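Exo-1,3/1,4-beta-glucanase (Pseudoalteromonas sp., PDB 3UT0) probably hydrolyses beta-1,3 and beta-1,4 glucosidic bonds of glucans as an exo-acting glycoside hydrolase of family 3. Local coordinates at residues A70-K75 against W82-D87; A644-W649 against S701-T706; F712-L717 against P766-D771. All coordinates share one frame; numbering follows the deposited sequence.

Contact 1 (A70-K75 against W82-D87)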
loop_
_atom_site.group_PDB
_atom_site.type_symbol
_atom_site.label_atom_id
_atom_site.label_comp_id
_atom_site.label_asym_id
_atom_site.label_seq_id
_atom_site.Cartn_x
_atom_site.Cartn_y
_atom_site.Cartn_z
ATOM N N ALA A 70 10.385 18.788 2.624
ATOM C CA ALA A 70 11.502 18.701 3.553
ATOM C C ALA A 70 11.284 19.706 4.675
ATOM O O ALA A 70 10.382 20.548 4.576
ATOM C CB ALA A 70 12.820 18.984 2.820
ATOM N N PRO A 71 12.057 19.587 5.773
ATOM C CA PRO A 71 11.881 20.559 6.856
ATOM C C PRO A 71 12.074 22.011 6.387
ATOM O O PRO A 71 12.961 22.259 5.555
ATOM C CB PRO A 71 12.956 20.164 7.874
ATOM C CG PRO A 71 13.831 19.153 7.168
ATOM C CD PRO A 71 13.001 18.519 6.136
ATOM N N TYR A 72 11.285 22.938 6.940
ATOM C CA TYR A 72 11.339 24.382 6.632
ATOM C C TYR A 72 10.778 24.714 5.237
ATOM O O TYR A 72 10.850 25.860 4.789
ATOM C CB TYR A 72 12.765 24.928 6.779
ATOM C CG TYR A 72 13.299 24.768 8.186
ATOM C CD1 TYR A 72 14.433 24.001 8.438
ATOM C CD2 TYR A 72 12.625 25.318 9.273
ATOM C CE1 TYR A 72 14.909 23.825 9.733
ATOM C CE2 TYR A 72 13.094 25.149 10.571
ATOM C CZ TYR A 72 14.234 24.398 10.793
ATOM O OH TYR A 72 14.709 24.223 12.074
ATOM N N GLY A 73 10.251 23.703 4.545
ATOM C CA GLY A 73 9.626 23.894 3.243
ATOM C C GLY A 73 10.524 23.639 2.046
ATOM O O GLY A 73 10.067 23.610 0.904
ATOM N N ASN A 74 11.810 23.457 2.310
ATOM C CA ASN A 74 12.771 23.084 1.284
ATOM C C ASN A 74 12.398 21.827 0.513
ATOM O O ASN A 74 11.609 21.007 0.979
ATOM C CB ASN A 74 14.131 22.853 1.932
ATOM C CG ASN A 74 14.651 24.082 2.627
ATOM O OD1 ASN A 74 15.287 24.931 2.007
ATOM N ND2 ASN A 74 14.379 24.190 3.921
ATOM N N LYS A 75 12.918 21.716 -0.700
ATOM C CA LYS A 75 12.806 20.482 -1.454
ATOM C C LYS A 75 14.054 19.708 -1.072
ATOM O O LYS A 75 14.045 18.487 -0.964
ATOM C CB LYS A 75 12.784 20.725 -2.960
ATOM C CG LYS A 75 11.625 21.527 -3.499
ATOM C CD LYS A 75 11.944 21.968 -4.920
ATOM C CE LYS A 75 12.442 20.777 -5.740
ATOM N NZ LYS A 75 12.811 21.139 -7.132
ATOM N N TRP A 82 18.157 19.382 8.724
ATOM C CA TRP A 82 17.367 18.294 9.297
ATOM C C TRP A 82 17.558 18.229 10.809
ATOM O O TRP A 82 16.591 18.160 11.572
ATOM C CB TRP A 82 17.767 16.960 8.667
ATOM C CG TRP A 82 17.233 16.792 7.290
ATOM C CD1 TRP A 82 17.822 17.201 6.127
ATOM C CD2 TRP A 82 16.012 16.147 6.917
ATOM N NE1 TRP A 82 17.032 16.873 5.053
ATOM C CE2 TRP A 82 15.916 16.219 5.509
ATOM C CE3 TRP A 82 14.987 15.520 7.634
ATOM C CZ2 TRP A 82 14.834 15.688 4.805
ATOM C CZ3 TRP A 82 13.909 14.997 6.937
ATOM C CH2 TRP A 82 13.843 15.082 5.533
ATOM N N LEU A 83 18.813 18.285 11.239
ATOM C CA LEU A 83 19.127 18.158 12.652
ATOM C C LEU A 83 18.656 19.370 13.425
ATOM O O LEU A 83 18.245 19.243 14.560
ATOM C CB LEU A 83 20.621 17.924 12.872
ATOM C CG LEU A 83 21.144 16.587 12.370
ATOM C CD1 LEU A 83 22.659 16.499 12.504
ATOM C CD2 LEU A 83 20.472 15.502 13.160
ATOM N N LYS A 84 18.672 20.540 12.797
ATOM C CA LYS A 84 18.137 21.735 13.438
ATOM C C LYS A 84 16.647 21.606 13.659
ATOM O O LYS A 84 16.134 21.948 14.728
ATOM C CB LYS A 84 18.409 22.997 12.625
ATOM C CG LYS A 84 17.806 24.241 13.277
ATOM C CD LYS A 84 18.311 25.528 12.654
ATOM C CE LYS A 84 17.116 26.442 12.333
ATOM N NZ LYS A 84 17.529 27.706 11.677
ATOM N N TYR A 85 15.948 21.114 12.635
ATOM C CA TYR A 85 14.510 20.918 12.766
ATOM C C TYR A 85 14.200 19.923 13.879
ATOM O O TYR A 85 13.360 20.194 14.760
ATOM C CB TYR A 85 13.917 20.417 11.437
ATOM C CG TYR A 85 12.408 20.420 11.428
ATOM C CD1 TYR A 85 11.698 21.532 10.988
ATOM C CD2 TYR A 85 11.688 19.298 11.829
ATOM C CE1 TYR A 85 10.313 21.538 10.979
ATOM C CE2 TYR A 85 10.302 19.294 11.817
ATOM C CZ TYR A 85 9.623 20.416 11.393
ATOM O OH TYR A 85 8.255 20.425 11.386
ATOM N N ALA A 86 14.947 18.821 13.887
ATOM C CA ALA A 86 14.759 17.788 14.901
ATOM C C ALA A 86 15.019 18.367 16.287
ATOM O O ALA A 86 14.264 18.092 17.218
ATOM C CB ALA A 86 15.647 16.577 14.629
ATOM N N ASP A 87 16.072 19.185 16.411
ATOM C CA ASP A 87 16.398 19.838 17.682
ATOM C C ASP A 87 15.245 20.726 18.124
ATOM O O ASP A 87 14.859 20.707 19.286
ATOM C CB ASP A 87 17.676 20.685 17.595
ATOM C CG ASP A 87 18.955 19.870 17.724
ATOM O OD1 ASP A 87 18.892 18.642 17.939
ATOM O OD2 ASP A 87 20.040 20.489 17.678
#

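Contact 2 (A644-W649 against S701-T706)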
loop_
_atom_site.group_PDB
_atom_site.type_symbol
_atom_site.label_atom_id
_atom_site.label_comp_id
_atom_site.label_asym_id
_atom_site.label_seq_id
_atom_site.Cartn_x
_atom_site.Cartn_y
_atom_site.Cartn_z
ATOM N N ALA A 644 -25.679 11.851 -7.665
ATOM C CA ALA A 644 -26.142 12.675 -8.771
ATOM C C ALA A 644 -26.819 13.930 -8.228
ATOM O O ALA A 644 -27.154 13.996 -7.037
ATOM C CB ALA A 644 -27.111 11.887 -9.671
ATOM N N LYS A 645 -27.007 14.917 -9.104
ATOM C CA LYS A 645 -27.768 16.117 -8.787
ATOM C C LYS A 645 -29.144 15.740 -8.248
ATOM O O LYS A 645 -29.811 14.848 -8.787
ATOM C CB LYS A 645 -27.953 16.979 -10.040
ATOM C CG LYS A 645 -26.676 17.356 -10.772
ATOM C CD LYS A 645 -26.997 18.179 -12.012
ATOM C CE LYS A 645 -25.736 18.650 -12.714
ATOM N NZ LYS A 645 -26.052 19.523 -13.880
ATOM N N ASN A 646 -29.553 16.422 -7.185
ATOM C CA ASN A 646 -30.870 16.238 -6.579
ATOM C C ASN A 646 -30.993 14.953 -5.761
ATOM O O ASN A 646 -32.081 14.616 -5.301
ATOM C CB ASN A 646 -31.998 16.338 -7.619
ATOM C CG ASN A 646 -32.925 17.514 -7.367
ATOM O OD1 ASN A 646 -33.037 17.998 -6.241
ATOM N ND2 ASN A 646 -33.630 17.945 -8.403
ATOM N N MET A 647 -29.874 14.258 -5.563
ATOM C CA MET A 647 -29.848 13.016 -4.785
ATOM C C MET A 647 -29.045 13.169 -3.491
ATOM O O MET A 647 -28.041 13.876 -3.442
ATOM C CB MET A 647 -29.246 11.862 -5.604
ATOM C CG MET A 647 -29.888 11.631 -6.963
ATOM S SD MET A 647 -31.604 11.139 -6.763
ATOM C CE MET A 647 -31.405 9.499 -6.095
ATOM N N THR A 648 -29.489 12.476 -2.451
ATOM C CA THR A 648 -28.825 12.494 -1.161
ATOM C C THR A 648 -29.059 11.161 -0.461
ATOM O O THR A 648 -30.023 10.463 -0.758
ATOM C CB THR A 648 -29.389 13.606 -0.265
ATOM O OG1 THR A 648 -28.836 13.488 1.049
ATOM C CG2 THR A 648 -30.898 13.487 -0.159
ATOM N N TRP A 649 -28.174 10.808 0.465
ATOM C CA TRP A 649 -28.429 9.675 1.350
ATOM C C TRP A 649 -29.265 10.153 2.518
ATOM O O TRP A 649 -29.244 11.329 2.861
ATOM C CB TRP A 649 -27.129 9.057 1.886
ATOM C CG TRP A 649 -26.204 8.550 0.823
ATOM C CD1 TRP A 649 -25.062 9.154 0.376
ATOM C CD2 TRP A 649 -26.341 7.344 0.058
ATOM N NE1 TRP A 649 -24.478 8.400 -0.608
ATOM C CE2 TRP A 649 -25.243 7.286 -0.826
ATOM C CE3 TRP A 649 -27.289 6.314 0.024
ATOM C CZ2 TRP A 649 -25.062 6.236 -1.720
ATOM C CZ3 TRP A 649 -27.093 5.273 -0.852
ATOM C CH2 TRP A 649 -25.992 5.240 -1.710
ATOM N N SER A 701 -32.292 9.059 -1.790
ATOM C CA SER A 701 -33.476 9.897 -1.926
ATOM C C SER A 701 -33.296 11.104 -2.833
ATOM O O SER A 701 -32.204 11.648 -2.962
ATOM C CB SER A 701 -33.911 10.391 -0.550
ATOM O OG SER A 701 -34.051 9.314 0.353
ATOM N N TYR A 702 -34.394 11.530 -3.442
ATOM C CA TYR A 702 -34.425 12.779 -4.183
ATOM C C TYR A 702 -34.549 13.929 -3.173
ATOM O O TYR A 702 -35.272 13.816 -2.184
ATOM C CB TYR A 702 -35.599 12.773 -5.188
ATOM C CG TYR A 702 -35.491 11.721 -6.281
ATOM C CD1 TYR A 702 -34.848 12.003 -7.479
ATOM C CD2 TYR A 702 -36.020 10.448 -6.110
ATOM C CE1 TYR A 702 -34.734 11.054 -8.477
ATOM C CE2 TYR A 702 -35.909 9.485 -7.110
ATOM C CZ TYR A 702 -35.270 9.800 -8.292
ATOM O OH TYR A 702 -35.154 8.862 -9.293
ATOM N N LEU A 703 -33.834 15.025 -3.407
ATOM C CA LEU A 703 -33.968 16.208 -2.560
ATOM C C LEU A 703 -35.364 16.812 -2.718
ATOM O O LEU A 703 -35.970 17.276 -1.754
ATOM C CB LEU A 703 -32.897 17.251 -2.898
ATOM C CG LEU A 703 -31.565 17.209 -2.130
ATOM C CD1 LEU A 703 -31.812 17.073 -0.632
ATOM C CD2 LEU A 703 -30.667 16.102 -2.631
ATOM N N GLU A 704 -35.872 16.795 -3.943
ATOM C CA GLU A 704 -37.246 17.204 -4.224
ATOM C C GLU A 704 -37.983 16.070 -4.945
ATOM O O GLU A 704 -37.581 15.668 -6.045
ATOM C CB GLU A 704 -37.260 18.473 -5.079
ATOM C CG GLU A 704 -36.555 19.652 -4.438
ATOM C CD GLU A 704 -36.523 20.871 -5.333
ATOM O OE1 GLU A 704 -36.596 20.705 -6.569
ATOM O OE2 GLU A 704 -36.431 21.994 -4.797
ATOM N N PRO A 705 -39.058 15.550 -4.323
ATOM C CA PRO A 705 -39.905 14.477 -4.865
ATOM C C PRO A 705 -40.152 14.633 -6.358
ATOM O O PRO A 705 -40.594 15.687 -6.806
ATOM C CB PRO A 705 -41.208 14.640 -4.087
ATOM C CG PRO A 705 -40.768 15.161 -2.776
ATOM C CD PRO A 705 -39.577 16.051 -3.040
ATOM N N THR A 706 -39.833 13.591 -7.113
ATOM C CA THR A 706 -39.843 13.663 -8.562
ATOM C C THR A 706 -40.620 12.495 -9.134
ATOM O O THR A 706 -40.333 11.344 -8.805
ATOM C CB THR A 706 -38.407 13.593 -9.121
ATOM O OG1 THR A 706 -37.507 14.218 -8.198
ATOM C CG2 THR A 706 -38.326 14.288 -10.475
#

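Contact 3 (F712-L717 against P766-D771). With SO4 (sulfate ion), chain K.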
loop_
_atom_site.group_PDB
_atom_site.type_symbol
_atom_site.label_atom_id
_atom_site.label_comp_id
_atom_site.label_asym_id
_atom_site.label_seq_id
_atom_site.Cartn_x
_atom_site.Cartn_y
_atom_site.Cartn_z
ATOM N N PHE A 712 -38.258 5.445 -18.138
ATOM C CA PHE A 712 -37.929 4.275 -17.337
ATOM C C PHE A 712 -39.152 3.652 -16.690
ATOM O O PHE A 712 -39.028 2.997 -15.662
ATOM C CB PHE A 712 -36.928 4.645 -16.243
ATOM C CG PHE A 712 -35.646 5.192 -16.770
ATOM C CD1 PHE A 712 -34.730 4.358 -17.398
ATOM C CD2 PHE A 712 -35.352 6.541 -16.651
ATOM C CE1 PHE A 712 -33.545 4.861 -17.901
ATOM C CE2 PHE A 712 -34.169 7.049 -17.152
ATOM C CZ PHE A 712 -33.265 6.207 -17.779
ATOM N N SER A 713 -40.324 3.852 -17.286
ATOM C CA SER A 713 -41.557 3.349 -16.698
ATOM C C SER A 713 -41.608 1.826 -16.753
ATOM O O SER A 713 -42.125 1.182 -15.838
ATOM C CB SER A 713 -42.789 3.959 -17.384
ATOM O OG SER A 713 -42.855 3.603 -18.754
ATOM N N THR A 714 -41.072 1.255 -17.826
ATOM C CA THR A 714 -40.972 -0.192 -17.934
ATOM C C THR A 714 -39.511 -0.563 -17.849
ATOM O O THR A 714 -39.055 -1.505 -18.497
ATOM C CB THR A 714 -41.522 -0.711 -19.269
ATOM O OG1 THR A 714 -40.642 -0.313 -20.328
ATOM C CG2 THR A 714 -42.924 -0.164 -19.522
ATOM N N GLY A 715 -38.778 0.192 -17.038
ATOM C CA GLY A 715 -37.345 -0.004 -16.885
ATOM C C GLY A 715 -36.888 -0.677 -15.602
ATOM O O GLY A 715 -37.607 -1.464 -14.989
ATOM N N TYR A 716 -35.661 -0.366 -15.202
ATOM C CA TYR A 716 -35.032 -1.060 -14.099
ATOM C C TYR A 716 -34.257 -0.109 -13.194
ATOM O O TYR A 716 -33.630 0.844 -13.654
ATOM C CB TYR A 716 -34.073 -2.125 -14.635
ATOM C CG TYR A 716 -34.730 -3.231 -15.415
ATOM C CD1 TYR A 716 -34.964 -4.467 -14.834
ATOM C CD2 TYR A 716 -35.099 -3.050 -16.744
ATOM C CE1 TYR A 716 -35.565 -5.485 -15.546
ATOM C CE2 TYR A 716 -35.702 -4.059 -17.462
ATOM C CZ TYR A 716 -35.933 -5.283 -16.855
ATOM O OH TYR A 716 -36.539 -6.306 -17.559
ATOM N N LEU A 717 -34.301 -0.372 -11.896
ATOM C CA LEU A 717 -33.313 0.204 -10.999
ATOM C C LEU A 717 -32.192 -0.813 -10.900
ATOM O O LEU A 717 -32.416 -1.967 -10.553
ATOM C CB LEU A 717 -33.879 0.483 -9.612
ATOM C CG LEU A 717 -32.772 0.958 -8.655
ATOM C CD1 LEU A 717 -32.610 2.459 -8.697
ATOM C CD2 LEU A 717 -33.014 0.488 -7.232
ATOM N N PRO A 766 -36.687 -4.802 -12.043
ATOM C CA PRO A 766 -37.767 -4.278 -12.891
ATOM C C PRO A 766 -38.736 -3.424 -12.080
ATOM O O PRO A 766 -39.154 -3.823 -10.988
ATOM C CB PRO A 766 -38.444 -5.551 -13.428
ATOM C CG PRO A 766 -38.052 -6.635 -12.481
ATOM C CD PRO A 766 -36.658 -6.276 -12.040
ATOM N N LEU A 767 -39.071 -2.252 -12.610
ATOM C CA LEU A 767 -40.025 -1.359 -11.960
ATOM C C LEU A 767 -41.495 -1.560 -12.329
ATOM O O LEU A 767 -42.398 -1.129 -11.620
ATOM C CB LEU A 767 -39.645 0.083 -12.236
ATOM C CG LEU A 767 -38.182 0.447 -11.984
ATOM C CD1 LEU A 767 -37.903 1.868 -12.443
ATOM C CD2 LEU A 767 -37.830 0.264 -10.525
ATOM N N HIS A 768 -41.735 -2.235 -13.444
ATOM C CA HIS A 768 -43.153 -2.454 -13.920
ATOM C C HIS A 768 -43.558 -3.893 -13.669
ATOM O O HIS A 768 -43.184 -4.795 -14.435
ATOM C CB HIS A 768 -43.283 -2.091 -15.411
ATOM C CG HIS A 768 -44.630 -2.248 -15.978
ATOM N ND1 HIS A 768 -45.361 -1.114 -16.440
ATOM C CD2 HIS A 768 -45.349 -3.365 -16.269
ATOM C CE1 HIS A 768 -46.490 -1.519 -16.928
ATOM N NE2 HIS A 768 -46.490 -2.904 -16.847
ATOM N N CYS A 769 -44.331 -4.102 -12.606
ATOM C CA CYS A 769 -44.807 -5.422 -12.231
ATOM C C CYS A 769 -46.331 -5.456 -12.141
ATOM O O CYS A 769 -46.999 -4.445 -12.358
ATOM C CB CYS A 769 -44.205 -5.844 -10.892
ATOM S SG CYS A 769 -42.423 -5.943 -10.915
ATOM N N ASP A 770 -46.873 -6.628 -11.831
ATOM C CA ASP A 770 -48.305 -6.758 -11.599
ATOM C C ASP A 770 -48.680 -6.035 -10.306
ATOM O O ASP A 770 -47.877 -5.966 -9.373
ATOM C CB ASP A 770 -48.728 -8.232 -11.564
ATOM C CG ASP A 770 -48.540 -8.929 -12.906
ATOM O OD1 ASP A 770 -48.381 -8.224 -13.924
ATOM O OD2 ASP A 770 -48.546 -10.179 -12.941
ATOM N N ASP A 771 -49.886 -5.471 -10.278
ATOM C CA ASP A 771 -50.337 -4.601 -9.186
ATOM C C ASP A 771 -49.587 -3.263 -9.129
ATOM O O ASP A 771 -49.233 -2.790 -8.049
ATOM C CB ASP A 771 -50.293 -5.317 -7.827
ATOM C CG ASP A 771 -51.366 -6.378 -7.698
ATOM O OD1 ASP A 771 -52.511 -6.015 -7.347
ATOM O OD2 ASP A 771 -51.073 -7.570 -7.955
HETATM S S SO4 K . -36.838 -9.455 -16.416
HETATM O O1 SO4 K . -36.901 -10.444 -15.337
HETATM O O2 SO4 K . -37.444 -8.203 -15.980
HETATM O O3 SO4 K . -35.452 -9.219 -16.784
HETATM O O4 SO4 K . -37.576 -9.936 -17.585
#

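Contact 1 (A70-K75 against W82-D87)
The pyrrolidine of P71 is wedged between W82 and Y85, two side chains one helical turn apart on helix 79-94. Its CD sits 3.5 Å from the centroid of the W82 six-membered ring and only 8° off the ring normal, so this is a CH-pi contact over the face of that ring. CB of the same proline meets the other aromatic, lying 3.6 Å from Y85 CG. CB, CG and CD of the proline all meet aromatic carbons, CG beside CD over the indole, and P71, W82 and Y85 are buried; Y63 of strand 62-65 and W107 also pack against Y85. A70 adds a slacker touch, its CB 4.3 Å from W82 CZ2.

Toward solvent the contact is held by Y72. The edge of Y85 faces the Y72 ring in a T-shaped pair, centroids 5.3 Å apart and planes at 78°, with CD1 of Y85 over the rim of the ring. Y85 reaches this place because its CG stands anti to the backbone N (chi1 -170°), which directs the ring at the loop. The Y72 hydroxyl lies against the K84 aliphatic chain, OH to CE 3.3 Å, and hydrogen-bonds to E88 on the next turn; Y72 and K84 are both exposed. No hydrogen bond joins the two segments. Within the loop, N74 ND2 donates to P71 O at 2.9 Å, tying the turn behind the proline. The whole is a strand-to-helix connection of the family 3 N-terminal domain, a TIM-barrel relative, in which the loop after strand 62-65 folds back on the helix that follows it.

Contact 2 (A644-W649 against S701-T706)
M647 lays its sulfur over the face of the Y702 ring, a Met-aromatic contact between directly paired residues of neighbouring strands. SD is 3.8 Å from the ring centroid and 29° off the normal. The methionine chain is bent at both chi2 (-64°) and chi3 (-71°), which folds the thioether back over the tyrosine instead of letting it run on past the ring. The opposite face of Y702 is met by T706 CB, beyond the corner at L703 and E704, so the ring is sandwiched between the two.

The backbones form an antiparallel ladder where strand 647-653 begins and strand 696-702 ends, the two being adjacent in a six-stranded sheet of the galactose-binding-like beta domain. M647 and Y702 are a non-hydrogen-bonded pair; T648 and S701 are the hydrogen-bonded one, with T648 N to S701 O and S701 N to T648 O both 2.9 Å. Where the strand leaves a type II turn from A644 to M647, L703 N donates to N646 O at 2.6 Å.

On the face carrying T648 and S701, T648 CG2 packs 3.6 Å from L703 CD2, while OG1 bonds to W649 O. Replacing T648 with a glycine would probably open a gap beside the L703 methyl and leave W649 O without that hydroxyl donor. S701 OG is held by D781 of strand 779-787, the next strand across the sheet.

Contact 3 (F712-L717 against P766-D771)
Y716 and P766 meet as an antiparallel non-hydrogen-bonded pair, CA to CA 4.4 Å, with the tyrosine ring slanting across the pyrrolidine: Y716 CE1 lies 3.6 Å from P766 CB. Y716 OH donates to sulfate O2 at 2.6 Å, an oxygen in the plane of the ring at its edge; S809 and T811 also hydrogen-bond to this ion, which probably came from the crystallisation liquor. Beside the Y716-P766 pair L767 N donates to G715 O at 2.9 Å, nearly straight at 171° though tilted 25° from the carbonyl plane. It is the one hydrogen bond across the two segments, and the L767 side chain packs round the same carbonyl. Its CD1 touches F712 O at 3.6 Å, whereas CD2 turns to L717 and stands 4.1 Å from L717 CB. Farther along, H768 sets its CB 3.5 Å from S713 O, with CG anti to the backbone N (chi1 -179°), so that the imidazole runs alongside T714 in the same direction.

The pair belongs to strands 716-723 and 760-766, antiparallel neighbours in the mixed sheet of the galactose-binding-like beta domain, and the contact marks where that ladder gives way to loop. On one side a type I turn from F712 to G715 delivers the G715 carbonyl to L767; its own closing bond, G715 N to F712 O, is weak.

L767 is covered by V735 and M736 of strand 731-737 and L743 of strand 742-747, in the second, antiparallel sheet of the sandwich, while R744 binds P766 O. Beyond H768 the C769-C812 disulfide ties the chain to its C-terminal end. H768 NE2 also bonds to H817 O, and the D770 carboxylate receives L815 N and E816 N, but L815, E816 and H817 probably belong to the expression tag.

How the contacts relate
The three contacts follow one another along the chain, each closing before the next opens. Contact 1 lies in the N-terminal, TIM-barrel-related domain, on a strand-to-helix connection. Contacts 2 and 3 share the all-beta, galactose-binding-like region, but in different sheets: contact 2 joins strands 647-653 and 696-702, contact 3 strands 716-723 and 760-766. Their centres are 20 Å apart and their nearest atoms about 7 Å, without touching; strand 716-723 follows strand 705-706 directly. Contact 1 is remote, 49 Å from contact 2 and 63 Å from contact 3 between centres, with contact 3 across the chain's centre. The contacts thus sample the first and last regions, with the family 3 C-terminal domain between them in the chain.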